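Local coordinates for protease VII (Escherichia coli, PDB 1I78), which cleaves polypeptides as an outer membrane endoprotease of the omptin family, built as a beta barrel, at residues N11-I16 / G292-F297. The protein carries 3 engineered substitutions. Residues are numbered along the deposited sequence; the frame is centred on the assembly and turned at random.
Sequences NINADI and GLKYTF
Barrel closure in this omptin brings the start of the first strand, 12-31, against the end of the last, 272-296, in antiparallel pairing; the short segments run at 166° to each other with their axes 4.5 Å apart at closest approach. The register rests on two hydrogen-bonded pairs, Ala-14 with Tyr-295 and Ile-16 with Leu-293, each joined by two backbone bonds. Ala-14 N reaches Tyr-295 O at 2.9 Å, and Leu-293 N donates to Ile-16 O at 3.0 Å in a nearly straight bond. Of the non-hydrogen-bonded pairs, Asp-15 with Lys-294 sits between these two and Asn-13 with Thr-296 lies beyond Ala-14 and Tyr-295, toward the C-terminus of the chain. Their side chains share one face of the sheet, while Ala-14, Ile-16, Leu-293 and Tyr-295 take the other, apolar but for the tyrosine hydroxyl; a detergent molecule near Ile-16 is consistent with that face being the lipid-facing outside of the barrel.

On the polar face Lys-294 is extended, its CG anti to the backbone N (chi1 -173°), which carries the chain obliquely over the Asn-13 amide. CE, rather than the ammonium, touches Asn-13 OD1 at 3.4 Å, and that oxygen accepts a hydrogen bond from Asn-57 ND2. Asp-15 OD2 stays 5.8 Å from Lys-294 NZ, too far for a salt bridge; Asp-15 OD1 is instead hydrogen-bonded to the hydroxyl of Tyr-248. Beyond the lysine, Thr-296 OG1 packs against Asn-13 CB.

The pairing frays at the C-terminus, where the bond from Phe-297 N to Ile-12 O is weak, bent to 122° at the hydrogen. The phenylalanine ring turns its edge to strand 12-31: Ile-12 O lies near the ring plane beside CD1, and Phe-297 CE1 meets Ala-14 CB at 3.8 Å.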
loop_
_atom_site.group_PDB
_atom_site.type_symbol
_atom_site.label_atom_id
_atom_site.label_comp_id
_atom_site.label_asym_id
_atom_site.label_seq_id
_atom_site.Cartn_x
_atom_site.Cartn_y
_atom_site.Cartn_z
ATOM N N ASN A 11 27.220 -14.254 10.403
ATOM C CA ASN A 11 26.547 -14.280 9.099
ATOM C C ASN A 11 25.591 -13.115 8.866
ATOM O O ASN A 11 24.493 -13.096 9.405
ATOM C CB ASN A 11 25.755 -15.577 8.947
ATOM C CG ASN A 11 26.628 -16.808 9.003
ATOM O OD1 ASN A 11 27.556 -16.892 9.811
ATOM N ND2 ASN A 11 26.327 -17.782 8.152
ATOM N N ILE A 12 25.994 -12.158 8.041
ATOM C CA ILE A 12 25.147 -11.010 7.754
ATOM C C ILE A 12 25.223 -10.644 6.280
ATOM O O ILE A 12 26.245 -10.850 5.623
ATOM C CB ILE A 12 25.576 -9.782 8.589
ATOM C CG1 ILE A 12 25.538 -10.130 10.078
ATOM C CG2 ILE A 12 24.655 -8.598 8.302
ATOM C CD1 ILE A 12 25.991 -9.005 10.984
ATOM N N ASN A 13 24.127 -10.117 5.755
ATOM C CA ASN A 13 24.105 -9.694 4.369
ATOM C C ASN A 13 23.245 -8.455 4.284
ATOM O O ASN A 13 22.268 -8.328 5.008
ATOM C CB ASN A 13 23.569 -10.806 3.454
ATOM C CG ASN A 13 22.080 -11.029 3.591
ATOM O OD1 ASN A 13 21.276 -10.172 3.242
ATOM N ND2 ASN A 13 21.705 -12.194 4.091
ATOM N N ALA A 14 23.646 -7.528 3.423
ATOM C CA ALA A 14 22.921 -6.281 3.237
ATOM C C ALA A 14 22.315 -6.286 1.837
ATOM O O ALA A 14 22.803 -6.974 0.940
ATOM C CB ALA A 14 23.861 -5.100 3.410
ATOM N N ASP A 15 21.260 -5.504 1.654
ATOM C CA ASP A 15 20.563 -5.451 0.386
ATOM C C ASP A 15 20.131 -4.016 0.116
ATOM O O ASP A 15 19.343 -3.455 0.871
ATOM C CB ASP A 15 19.335 -6.357 0.474
ATOM C CG ASP A 15 18.691 -6.611 -0.869
ATOM O OD1 ASP A 15 18.488 -5.638 -1.634
ATOM O OD2 ASP A 15 18.374 -7.791 -1.149
ATOM N N ILE A 16 20.652 -3.432 -0.959
ATOM C CA ILE A 16 20.305 -2.067 -1.331
ATOM C C ILE A 16 19.827 -2.075 -2.778
ATOM O O ILE A 16 20.447 -2.700 -3.641
ATOM C CB ILE A 16 21.521 -1.124 -1.210
ATOM C CG1 ILE A 16 21.092 0.317 -1.477
ATOM C CG2 ILE A 16 22.604 -1.524 -2.208
ATOM C CD1 ILE A 16 20.137 0.865 -0.446
ATOM N N GLY A 292 18.976 -4.313 -7.667
ATOM C CA GLY A 292 19.999 -3.944 -6.709
ATOM C C GLY A 292 21.012 -5.029 -6.397
ATOM O O GLY A 292 21.180 -5.980 -7.162
ATOM N N LEU A 293 21.667 -4.891 -5.246
ATOM C CA LEU A 293 22.717 -5.813 -4.819
ATOM C C LEU A 293 22.603 -6.377 -3.404
ATOM O O LEU A 293 22.295 -5.665 -2.454
ATOM C CB LEU A 293 24.067 -5.111 -4.966
ATOM C CG LEU A 293 25.213 -5.525 -4.048
ATOM C CD1 LEU A 293 25.781 -6.868 -4.489
ATOM C CD2 LEU A 293 26.269 -4.436 -4.081
ATOM N N LYS A 294 22.868 -7.670 -3.280
ATOM C CA LYS A 294 22.836 -8.341 -1.989
ATOM C C LYS A 294 24.264 -8.791 -1.666
ATOM O O LYS A 294 24.795 -9.709 -2.291
ATOM C CB LYS A 294 21.889 -9.539 -2.036
ATOM C CG LYS A 294 21.663 -10.181 -0.688
ATOM C CD LYS A 294 20.665 -11.324 -0.761
ATOM C CE LYS A 294 20.673 -12.127 0.545
ATOM N NZ LYS A 294 19.624 -13.191 0.593
ATOM N N TYR A 295 24.877 -8.119 -0.693
ATOM C CA TYR A 295 26.249 -8.400 -0.274
ATOM C C TYR A 295 26.300 -9.220 1.016
ATOM O O TYR A 295 25.817 -8.779 2.055
ATOM C CB TYR A 295 26.993 -7.080 -0.053
ATOM C CG TYR A 295 28.494 -7.206 0.037
ATOM C CD1 TYR A 295 29.093 -8.361 0.550
ATOM C CD2 TYR A 295 29.324 -6.170 -0.393
ATOM C CE1 TYR A 295 30.476 -8.488 0.628
ATOM C CE2 TYR A 295 30.715 -6.282 -0.319
ATOM C CZ TYR A 295 31.282 -7.447 0.190
ATOM O OH TYR A 295 32.653 -7.579 0.246
ATOM N N THR A 296 26.893 -10.405 0.951
ATOM C CA THR A 296 27.018 -11.251 2.134
ATOM C C THR A 296 28.415 -11.134 2.736
ATOM O O THR A 296 29.356 -11.764 2.264
ATOM C CB THR A 296 26.739 -12.732 1.803
ATOM O OG1 THR A 296 25.338 -12.910 1.572
ATOM C CG2 THR A 296 27.170 -13.634 2.951
ATOM N N PHE A 297 28.542 -10.327 3.783
ATOM C CA PHE A 297 29.825 -10.117 4.454
ATOM C C PHE A 297 30.528 -11.409 4.889
ATOM O O PHE A 297 31.770 -11.471 4.743
ATOM C CB PHE A 297 29.637 -9.197 5.662
ATOM C CG PHE A 297 29.086 -7.858 5.305
ATOM C CD1 PHE A 297 27.741 -7.709 4.994
ATOM C CD2 PHE A 297 29.921 -6.754 5.221
ATOM C CE1 PHE A 297 27.234 -6.476 4.601
ATOM C CE2 PHE A 297 29.427 -5.514 4.827
ATOM C CZ PHE A 297 28.079 -5.374 4.515
ATOM O OXT PHE A 297 29.841 -12.335 5.384
#